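Local coordinates for beta-gamma-crystallin (Geodia cydonium, PDB 4IAU), which is of unknown function but binds calcium and belongs to the beta/gamma-crystallin family, built from Greek key strand motifs, at residues R77-L88 / F94-P102; S114-L125 / T136-A146. All coordinates share one frame; numbering follows the deposited sequence. Where two conformers were deposited one is given.

Interaction 1 of 2, residues R77-L88 / F94-P102; sequences RPVKTFQVGATL and FGGKELDLP
Arg77 reaches the 94-102 segment end-on. Its NH1 and NH2 both bond Gly96 O, with NH2 2.7 Å from Gly96 O on a lone pair. NH2 also bonds Phe94 O at 2.9 Å, and all these acceptors lie in the guanidinium plane. Along the extended chain (chi2 180°, chi3 168°), NE is hydrogen-bonded to Tyr42 OH, and Tyr47 makes a cation-pi contact; with the two carbonyls these fix the group's rotation. The face of Ala86, Leu88 and Leu101 is buried and apolar; Leu88 CD1 meets Leu101 CD1 at 3.9 Å. Strands 86-89 and 98-101 form a beta hairpin at one margin of a Greek key sheet. Leu101 N bonds Ala86 O at 2.7 Å. On the face of Thr87 and Asp100 the fit is still tight. Thr87 OG1 donates to Asp100 OD1 at 2.7 Å, on the anti side, and Thr81 CG2 packs on Asp100 CB. The looser, wet side belongs to Lys80 and Glu98. In the conformer described, Lys80 NZ forms salt bridges to Asp100 OD2 (3.1 Å, syn side) and Glu98 OE2 (3.4 Å); a second conformer makes this grip less certain. Two waters link Pro78 O to the Glu98 carboxylate.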
loop_
_atom_site.group_PDB
_atom_site.type_symbol
_atom_site.label_atom_id
_atom_site.label_comp_id
_atom_site.label_asym_id
_atom_site.label_seq_id
_atom_site.Cartn_x
_atom_site.Cartn_y
_atom_site.Cartn_z
ATOM N N ARG A 77 -3.470 -6.400 2.980
ATOM C CA ARG A 77 -2.438 -6.025 3.940
ATOM C C ARG A 77 -2.695 -4.637 4.480
ATOM O O ARG A 77 -3.286 -3.787 3.799
ATOM C CB ARG A 77 -1.023 -6.097 3.316
ATOM C CG ARG A 77 -0.884 -5.230 2.056
ATOM C CD ARG A 77 0.535 -5.347 1.508
ATOM N NE ARG A 77 0.617 -4.778 0.179
ATOM C CZ ARG A 77 1.678 -4.927 -0.625
ATOM N NH1 ARG A 77 2.764 -5.564 -0.175
ATOM N NH2 ARG A 77 1.668 -4.454 -1.848
ATOM N N PRO A 78 -2.212 -4.351 5.684
ATOM C CA PRO A 78 -2.307 -3.014 6.237
ATOM C C PRO A 78 -1.233 -2.117 5.633
ATOM O O PRO A 78 -0.199 -2.547 5.144
ATOM C CB PRO A 78 -2.076 -3.249 7.740
ATOM C CG PRO A 78 -1.111 -4.436 7.770
ATOM C CD PRO A 78 -1.552 -5.300 6.638
ATOM N N VAL A 79 -1.492 -0.808 5.731
ATOM C CA VAL A 79 -0.523 0.190 5.376
ATOM C C VAL A 79 0.158 0.597 6.683
ATOM O O VAL A 79 -0.365 1.376 7.481
ATOM C CB VAL A 79 -1.151 1.389 4.664
ATOM C CG1 VAL A 79 -0.084 2.405 4.261
ATOM C CG2 VAL A 79 -1.957 0.934 3.424
ATOM N N LYS A 80 1.330 0.037 6.966
ATOM C CA LYS A 80 1.868 0.098 8.313
ATOM C C LYS A 80 2.496 1.455 8.643
ATOM O O LYS A 80 2.783 1.732 9.814
ATOM C CB LYS A 80 2.894 -1.033 8.578
ATOM C CG LYS A 80 2.249 -2.411 8.446
ATOM C CD LYS A 80 3.144 -3.497 9.053
ATOM C CE LYS A 80 4.458 -3.631 8.322
ATOM N NZ LYS A 80 4.390 -3.745 6.843
ATOM N N THR A 81 2.630 2.330 7.665
ATOM C CA THR A 81 3.057 3.701 7.912
ATOM C C THR A 81 1.905 4.660 8.034
ATOM O O THR A 81 2.177 5.881 8.092
ATOM C CB THR A 81 4.091 4.152 6.854
ATOM O OG1 THR A 81 3.412 4.221 5.655
ATOM C CG2 THR A 81 5.335 3.289 6.879
ATOM N N PHE A 82 0.683 4.183 8.133
ATOM C CA PHE A 82 -0.441 5.051 8.487
ATOM C C PHE A 82 -0.050 5.813 9.757
ATOM O O PHE A 82 0.360 5.178 10.756
ATOM C CB PHE A 82 -1.629 4.156 8.694
ATOM C CG PHE A 82 -2.863 4.878 9.208
ATOM C CD1 PHE A 82 -3.425 5.917 8.532
ATOM C CD2 PHE A 82 -3.446 4.528 10.382
ATOM C CE1 PHE A 82 -4.560 6.589 8.993
ATOM C CE2 PHE A 82 -4.617 5.115 10.873
ATOM C CZ PHE A 82 -5.176 6.120 10.122
ATOM N N GLN A 83 -0.154 7.126 9.732
ATOM C CA GLN A 83 0.165 7.986 10.876
ATOM C C GLN A 83 1.634 7.980 11.282
ATOM O O GLN A 83 1.938 8.395 12.434
ATOM C CB GLN A 83 -0.690 7.606 12.086
ATOM C CG GLN A 83 -2.186 7.732 11.854
ATOM C CD GLN A 83 -2.999 7.322 13.064
ATOM O OE1 GLN A 83 -2.525 6.575 13.920
ATOM N NE2 GLN A 83 -4.226 7.804 13.145
ATOM N N VAL A 84 2.490 7.543 10.391
ATOM C CA VAL A 84 3.910 7.445 10.703
ATOM C C VAL A 84 4.749 7.980 9.587
ATOM O O VAL A 84 5.716 8.691 9.878
ATOM C CB VAL A 84 4.294 5.981 10.983
ATOM C CG1 VAL A 84 5.809 5.926 11.235
ATOM C CG2 VAL A 84 3.529 5.368 12.146
ATOM N N GLY A 85 4.482 7.689 8.334
ATOM C CA GLY A 85 5.409 8.044 7.246
ATOM C C GLY A 85 4.850 7.665 5.911
ATOM O O GLY A 85 3.707 8.060 5.585
ATOM N N ALA A 86 5.597 6.922 5.109
ATOM C CA ALA A 86 5.231 6.600 3.744
ATOM C C ALA A 86 5.539 5.119 3.492
ATOM O O ALA A 86 6.462 4.560 4.081
ATOM C CB ALA A 86 6.002 7.447 2.746
ATOM N N THR A 87 4.784 4.513 2.565
ATOM C CA THR A 87 5.077 3.159 2.073
ATOM C C THR A 87 5.174 3.225 0.546
ATOM O O THR A 87 4.358 3.868 -0.094
ATOM C CB THR A 87 4.024 2.127 2.511
ATOM O OG1 THR A 87 4.020 2.033 3.911
ATOM C CG2 THR A 87 4.301 0.737 1.995
ATOM N N LEU A 88 6.219 2.560 0.026
ATOM C CA LEU A 88 6.504 2.450 -1.388
ATOM C C LEU A 88 6.145 1.040 -1.886
ATOM O O LEU A 88 6.303 0.081 -1.122
ATOM C CB LEU A 88 7.971 2.720 -1.660
ATOM C CG LEU A 88 8.492 4.034 -1.074
ATOM C CD1 LEU A 88 9.980 4.161 -1.426
ATOM C CD2 LEU A 88 7.712 5.211 -1.587
ATOM N N PHE A 94 -0.346 0.046 -5.822
ATOM C CA PHE A 94 0.057 -0.462 -4.521
ATOM C C PHE A 94 0.299 -1.945 -4.546
ATOM O O PHE A 94 0.174 -2.633 -3.500
ATOM C CB PHE A 94 -0.902 -0.032 -3.398
ATOM C CG PHE A 94 -1.328 1.384 -3.606
ATOM C CD1 PHE A 94 -0.374 2.419 -3.616
ATOM C CD2 PHE A 94 -2.640 1.728 -3.852
ATOM C CE1 PHE A 94 -0.735 3.704 -3.924
ATOM C CE2 PHE A 94 -2.999 3.004 -4.148
ATOM C CZ PHE A 94 -2.031 4.013 -4.186
ATOM N N GLY A 95 0.691 -2.505 -5.694
ATOM C CA GLY A 95 0.936 -3.914 -5.776
ATOM C C GLY A 95 2.365 -4.302 -5.488
ATOM O O GLY A 95 3.282 -3.510 -5.514
ATOM N N GLY A 96 2.540 -5.614 -5.219
ATOM C CA GLY A 96 3.873 -6.205 -5.120
ATOM C C GLY A 96 4.602 -5.847 -3.855
ATOM O O GLY A 96 4.041 -5.417 -2.842
ATOM N N LYS A 97 5.921 -6.036 -3.897
ATOM C CA LYS A 97 6.782 -5.818 -2.730
ATOM C C LYS A 97 6.606 -4.404 -2.229
ATOM O O LYS A 97 6.641 -3.441 -2.997
ATOM C CB LYS A 97 8.222 -6.053 -3.157
ATOM C CG LYS A 97 9.215 -6.016 -2.016
ATOM C CD LYS A 97 10.586 -6.503 -2.340
ATOM C CE LYS A 97 10.803 -7.997 -2.362
ATOM N NZ LYS A 97 12.137 -8.300 -1.742
ATOM N N GLU A 98 6.474 -4.260 -0.902
ATOM C CA GLU A 98 6.370 -2.966 -0.270
ATOM C C GLU A 98 7.626 -2.679 0.578
ATOM O O GLU A 98 8.381 -3.576 0.975
ATOM C CB GLU A 98 5.123 -2.864 0.632
ATOM C CG GLU A 98 5.195 -3.697 1.897
ATOM C CD GLU A 98 3.998 -3.621 2.804
ATOM O OE1 GLU A 98 3.220 -2.629 2.722
ATOM O OE2 GLU A 98 3.796 -4.563 3.605
ATOM N N LEU A 99 7.801 -1.396 0.858
ATOM C CA LEU A 99 8.875 -0.903 1.703
ATOM C C LEU A 99 8.346 0.251 2.524
ATOM O O LEU A 99 7.860 1.261 1.991
ATOM C CB LEU A 99 10.076 -0.435 0.871
ATOM C CG LEU A 99 11.202 0.182 1.651
ATOM C CD1 LEU A 99 11.884 -0.831 2.545
ATOM C CD2 LEU A 99 12.164 0.848 0.680
ATOM N N ASP A 100 8.406 0.129 3.856
ATOM C CA ASP A 100 7.988 1.157 4.767
ATOM C C ASP A 100 9.122 2.153 5.047
ATOM O O ASP A 100 10.266 1.767 5.328
ATOM C CB ASP A 100 7.566 0.553 6.100
ATOM C CG ASP A 100 6.256 -0.247 6.025
ATOM O OD1 ASP A 100 5.405 0.090 5.178
ATOM O OD2 ASP A 100 6.088 -1.154 6.844
ATOM N N LEU A 101 8.772 3.447 4.976
ATOM C CA LEU A 101 9.630 4.567 5.282
ATOM C C LEU A 101 9.055 5.356 6.433
ATOM O O LEU A 101 8.285 6.307 6.250
ATOM C CB LEU A 101 9.844 5.529 4.100
ATOM C CG LEU A 101 10.923 5.144 3.093
ATOM C CD1 LEU A 101 10.660 3.842 2.356
ATOM C CD2 LEU A 101 11.152 6.260 2.110
ATOM N N PRO A 102 9.465 5.019 7.675
ATOM C CA PRO A 102 9.138 5.926 8.804
ATOM C C PRO A 102 9.945 7.222 8.751
ATOM O O PRO A 102 9.531 8.196 9.356
ATOM C CB PRO A 102 9.550 5.076 10.016
ATOM C CG PRO A 102 10.573 4.120 9.539
ATOM C CD PRO A 102 10.156 3.805 8.159
HETATM O O HOH W 1 3.699 -6.911 2.225
HETATM O O HOH W 2 0.674 -1.940 2.421
HETATM O O HOH W 3 1.600 -4.722 5.228
HETATM O O HOH W 4 3.139 -1.467 5.262
HETATM O O HOH W 5 6.279 -5.101 4.972
HETATM O O HOH W 6 8.520 8.345 11.906
#

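Interaction 2 of 2, residues S114-L125 / T136-A146. With CA (calcium ion), chain B.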
loop_
_atom_site.group_PDB
_atom_site.type_symbol
_atom_site.label_atom_id
_atom_site.label_comp_id
_atom_site.label_asym_id
_atom_site.label_seq_id
_atom_site.Cartn_x
_atom_site.Cartn_y
_atom_site.Cartn_z
ATOM N N SER A 114 6.910 1.876 -8.220
ATOM C CA SER A 114 5.872 2.345 -9.102
ATOM C C SER A 114 4.646 2.991 -8.448
ATOM O O SER A 114 3.823 3.519 -9.182
ATOM C CB SER A 114 5.397 1.225 -10.044
ATOM O OG SER A 114 6.481 0.710 -10.805
ATOM N N SER A 115 4.514 2.989 -7.132
ATOM C CA SER A 115 3.435 3.714 -6.479
ATOM C C SER A 115 3.807 3.936 -5.017
ATOM O O SER A 115 4.778 3.362 -4.497
ATOM C CB SER A 115 2.075 3.013 -6.614
ATOM O OG SER A 115 2.077 1.728 -5.993
ATOM N N ALA A 116 3.018 4.796 -4.334
ATOM C CA ALA A 116 3.321 5.123 -2.949
ATOM C C ALA A 116 2.081 5.657 -2.248
ATOM O O ALA A 116 1.247 6.313 -2.866
ATOM C CB ALA A 116 4.409 6.175 -2.814
ATOM N N LEU A 117 2.028 5.416 -0.939
ATOM C CA LEU A 117 1.087 6.043 -0.049
ATOM C C LEU A 117 1.869 6.852 0.972
ATOM O O LEU A 117 2.651 6.283 1.722
ATOM C CB LEU A 117 0.200 5.013 0.672
ATOM C CG LEU A 117 -0.731 4.262 -0.262
ATOM C CD1 LEU A 117 -1.396 3.087 0.473
ATOM C CD2 LEU A 117 -1.798 5.185 -0.833
ATOM N N ILE A 118 1.642 8.175 1.002
ATOM C CA ILE A 118 2.303 9.023 1.986
ATOM C C ILE A 118 1.246 9.415 3.004
ATOM O O ILE A 118 0.304 10.156 2.687
ATOM C CB ILE A 118 2.984 10.255 1.382
ATOM C CG1 ILE A 118 3.983 9.846 0.298
ATOM C CG2 ILE A 118 3.652 11.037 2.493
ATOM C CD1 ILE A 118 4.768 10.973 -0.338
ATOM N N SER A 119 1.394 8.930 4.235
ATOM C CA SER A 119 0.453 9.270 5.293
ATOM C C SER A 119 0.901 10.483 6.097
ATOM O O SER A 119 0.067 11.263 6.558
ATOM C CB SER A 119 0.206 8.087 6.232
ATOM O OG SER A 119 -0.703 8.438 7.280
ATOM N N GLN A 120 2.191 10.651 6.315
ATOM C CA GLN A 120 2.689 11.706 7.168
ATOM C C GLN A 120 4.013 12.185 6.611
ATOM O O GLN A 120 4.797 11.394 6.106
ATOM C CB GLN A 120 2.916 11.188 8.596
ATOM C CG GLN A 120 2.981 12.239 9.661
ATOM C CD GLN A 120 3.282 11.598 11.008
ATOM O OE1 GLN A 120 2.391 11.520 11.904
ATOM N NE2 GLN A 120 4.341 10.908 11.344
ATOM N N GLY A 121 4.263 13.492 6.773
ATOM C CA GLY A 121 5.526 14.091 6.436
ATOM C C GLY A 121 5.560 14.736 5.050
ATOM O O GLY A 121 4.824 14.417 4.164
ATOM N N GLN A 122 6.553 15.645 4.940
ATOM C CA GLN A 122 6.940 16.210 3.679
ATOM C C GLN A 122 8.263 15.556 3.271
ATOM O O GLN A 122 9.147 15.424 4.094
ATOM C CB GLN A 122 7.130 17.718 3.743
ATOM C CG GLN A 122 5.838 18.432 4.128
ATOM C CD GLN A 122 4.832 18.444 2.997
ATOM O OE1 GLN A 122 5.136 18.512 1.807
ATOM N NE2 GLN A 122 3.578 18.279 3.392
ATOM N N TRP A 123 8.364 15.189 1.983
ATOM C CA TRP A 123 9.494 14.380 1.529
ATOM C C TRP A 123 10.045 14.947 0.231
ATOM O O TRP A 123 9.306 15.503 -0.580
ATOM C CB TRP A 123 9.012 12.945 1.285
ATOM C CG TRP A 123 8.392 12.257 2.460
ATOM C CD1 TRP A 123 7.124 12.459 2.967
ATOM C CD2 TRP A 123 9.014 11.278 3.291
ATOM N NE1 TRP A 123 6.930 11.657 4.054
ATOM C CE2 TRP A 123 8.064 10.901 4.266
ATOM C CE3 TRP A 123 10.264 10.672 3.284
ATOM C CZ2 TRP A 123 8.323 9.941 5.231
ATOM C CZ3 TRP A 123 10.516 9.696 4.237
ATOM C CH2 TRP A 123 9.548 9.332 5.196
ATOM N N ARG A 124 11.326 14.709 0.021
ATOM C CA ARG A 124 11.975 14.994 -1.260
ATOM C C ARG A 124 12.389 13.664 -1.872
ATOM O O ARG A 124 12.977 12.806 -1.233
ATOM C CB ARG A 124 13.225 15.885 -1.076
ATOM C CG ARG A 124 12.886 17.266 -0.621
ATOM C CD ARG A 124 14.003 18.244 -0.906
ATOM N NE ARG A 124 13.728 18.613 -2.326
ATOM C CZ ARG A 124 12.879 19.527 -2.785
ATOM N NH1 ARG A 124 12.129 20.300 -1.984
ATOM N NH2 ARG A 124 12.787 19.669 -4.106
ATOM N N LEU A 125 12.026 13.504 -3.145
ATOM C CA LEU A 125 12.167 12.262 -3.881
ATOM C C LEU A 125 13.250 12.434 -4.953
ATOM O O LEU A 125 13.168 13.370 -5.765
ATOM C CB LEU A 125 10.858 11.896 -4.572
ATOM C CG LEU A 125 9.791 11.304 -3.615
ATOM C CD1 LEU A 125 9.281 12.275 -2.585
ATOM C CD2 LEU A 125 8.651 10.765 -4.458
ATOM N N THR A 136 11.862 16.152 -6.260
ATOM C CA THR A 136 10.528 16.649 -6.185
ATOM C C THR A 136 10.020 16.527 -4.748
ATOM O O THR A 136 10.376 15.612 -4.047
ATOM C CB THR A 136 9.500 15.983 -7.119
ATOM O OG1 THR A 136 9.558 14.555 -6.915
ATOM C CG2 THR A 136 9.729 16.220 -8.569
ATOM N N ARG A 137 9.158 17.445 -4.322
ATOM C CA ARG A 137 8.566 17.421 -3.012
ATOM C C ARG A 137 7.188 16.794 -3.061
ATOM O O ARG A 137 6.372 17.140 -3.906
ATOM C CB ARG A 137 8.449 18.814 -2.376
ATOM C CG ARG A 137 7.857 18.721 -0.973
ATOM C CD ARG A 137 7.445 19.979 -0.294
ATOM N NE ARG A 137 8.565 20.645 0.281
ATOM C CZ ARG A 137 9.469 21.417 -0.319
ATOM N NH1 ARG A 137 9.328 21.578 -1.629
ATOM N NH2 ARG A 137 10.469 22.003 0.349
ATOM N N ARG A 138 6.934 15.894 -2.129
ATOM C CA ARG A 138 5.597 15.317 -1.955
ATOM C C ARG A 138 5.274 15.206 -0.479
ATOM O O ARG A 138 6.103 14.791 0.341
ATOM C CB ARG A 138 5.455 13.962 -2.635
ATOM C CG ARG A 138 5.496 13.969 -4.147
ATOM C CD ARG A 138 4.274 14.649 -4.758
ATOM N NE ARG A 138 4.249 14.592 -6.208
ATOM C CZ ARG A 138 4.883 15.420 -7.037
ATOM N NH1 ARG A 138 5.620 16.379 -6.553
ATOM N NH2 ARG A 138 4.718 15.228 -8.341
ATOM N N GLY A 139 4.024 15.543 -0.161
ATOM C CA GLY A 139 3.458 15.353 1.166
ATOM C C GLY A 139 2.385 14.292 1.132
ATOM O O GLY A 139 2.272 13.482 0.198
ATOM N N PRO A 140 1.578 14.243 2.174
ATOM C CA PRO A 140 0.548 13.212 2.284
ATOM C C PRO A 140 -0.320 13.129 1.051
ATOM O O PRO A 140 -0.751 14.141 0.487
ATOM C CB PRO A 140 -0.225 13.642 3.527
ATOM C CG PRO A 140 0.791 14.321 4.387
ATOM C CD PRO A 140 1.665 15.078 3.391
ATOM N N GLY A 141 -0.610 11.913 0.627
ATOM C CA GLY A 141 -1.412 11.688 -0.536
ATOM C C GLY A 141 -1.350 10.229 -0.980
ATOM O O GLY A 141 -0.631 9.386 -0.448
ATOM N N VAL A 142 -2.148 10.002 -2.019
ATOM C CA VAL A 142 -2.305 8.680 -2.666
ATOM C C VAL A 142 -1.718 8.792 -4.063
ATOM O O VAL A 142 -2.179 9.614 -4.871
ATOM C CB VAL A 142 -3.789 8.310 -2.703
ATOM C CG1 VAL A 142 -4.010 7.034 -3.449
ATOM C CG2 VAL A 142 -4.343 8.224 -1.285
ATOM N N TYR A 143 -0.695 8.006 -4.366
ATOM C CA TYR A 143 0.071 8.144 -5.604
ATOM C C TYR A 143 0.081 6.790 -6.329
ATOM O O TYR A 143 0.910 5.933 -6.057
ATOM C CB TYR A 143 1.475 8.657 -5.302
ATOM C CG TYR A 143 1.475 9.937 -4.535
ATOM C CD1 TYR A 143 1.296 11.175 -5.155
ATOM C CD2 TYR A 143 1.642 9.948 -3.151
ATOM C CE1 TYR A 143 1.285 12.335 -4.460
ATOM C CE2 TYR A 143 1.640 11.108 -2.454
ATOM C CZ TYR A 143 1.456 12.310 -3.074
ATOM O OH TYR A 143 1.463 13.514 -2.399
ATOM N N VAL A 144 -0.888 6.570 -7.232
ATOM C CA VAL A 144 -1.105 5.266 -7.789
ATOM C C VAL A 144 -0.099 4.869 -8.876
ATOM O O VAL A 144 -0.062 3.696 -9.260
ATOM C CB VAL A 144 -2.541 5.080 -8.355
ATOM C CG1 VAL A 144 -3.586 5.247 -7.290
ATOM C CG2 VAL A 144 -2.777 5.996 -9.546
ATOM N N ASN A 145 0.704 5.818 -9.333
ATOM C CA ASN A 145 1.746 5.537 -10.311
ATOM C C ASN A 145 2.917 6.479 -10.024
ATOM O O ASN A 145 2.845 7.409 -9.234
ATOM C CB ASN A 145 1.184 5.648 -11.759
ATOM C CG ASN A 145 0.625 7.028 -12.069
ATOM O OD1 ASN A 145 0.990 7.993 -11.517
ATOM N ND2 ASN A 145 -0.442 7.112 -12.869
ATOM N N ALA A 146 4.039 6.223 -10.702
ATOM C CA ALA A 146 5.258 6.969 -10.441
ATOM C C ALA A 146 5.153 8.433 -10.882
ATOM O O ALA A 146 5.687 9.354 -10.243
ATOM C CB ALA A 146 6.444 6.314 -11.134
HETATM CA CA CA B . 7.850 -1.219 -10.677
HETATM O O HOH W 7 12.385 13.802 -8.527
HETATM O O HOH W 8 9.270 -3.064 -10.985
#
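Two antiparallel ladders of a calcium-binding beta/gamma-crystallin domain make this contact. Strand 115-118 pairs with 141-143, and strand 123-125 with 136-138. The register shifts by two residues between them. In the first ladder, Ala116 N bonds Tyr143 O and Ile118 N bonds Gly141 O, each at 3.0 Å. Ile118 CD1 lies 3.8 Å from Tyr143 CE2; the two side chains cross obliquely. With chi1 -56° and an extended chi2 of -177°, Ile118 CD1 ends by the ring. Tyr143 OH donates to Gly139 O at 2.7 Å, from above the carbonyl plane. Replacing Tyr143 with a phenylalanine would probably leave Gly139 O without this donor and the turn before Gly141 less firmly held. In the second ladder, Trp123 N bonds Arg138 O at 2.8 Å. Trp123 NE1 reaches Gln120 O in the plane of the indole, which fixes the ring's rotation. At the far end Ser114 OG binds calcium at 2.4 Å, with Lys90, Gly112 and Asp154 as further protein ligands. Ser114 and Ser115 face Tyr89 in a classic beta bulge, and Ser114 OG is hydrogen-bonded to Asn153. Arg124 NH1 lies 3.1 Å from Arg137 NH1, the guanidinium planes 82° apart. Arg124 NE is hydrogen-bonded to Ser135 OG, and Arg137 NH2 forms a salt bridge with Glu162. That carboxylate is likely to offset part of the repulsion between the two arginines.

The contacts follow each other along the chain without nesting or crossing. Interaction 1 begins on strand 75-78, the end of the preceding three-stranded sheet, and passes through the turn at Val79-Phe82. It closes the hairpin of strands 86-89 and 98-101, and Arg77 ties the preceding sheet to the 94-96 loop. The chain then runs past Gly112 to Ser114, where interaction 2 opens. Its pairing of 115-118 with 141-143 closes a longer loop, and the hairpin 123-126/135-138 nests inside. Strand 115-118 lies next to 86-89, so both contacts share one four-stranded sheet. Gly85 and Gln83 meet Ser119 where the two contacts touch. Interaction 2 also reaches the last sheet, through strands 123-126 and 135-138.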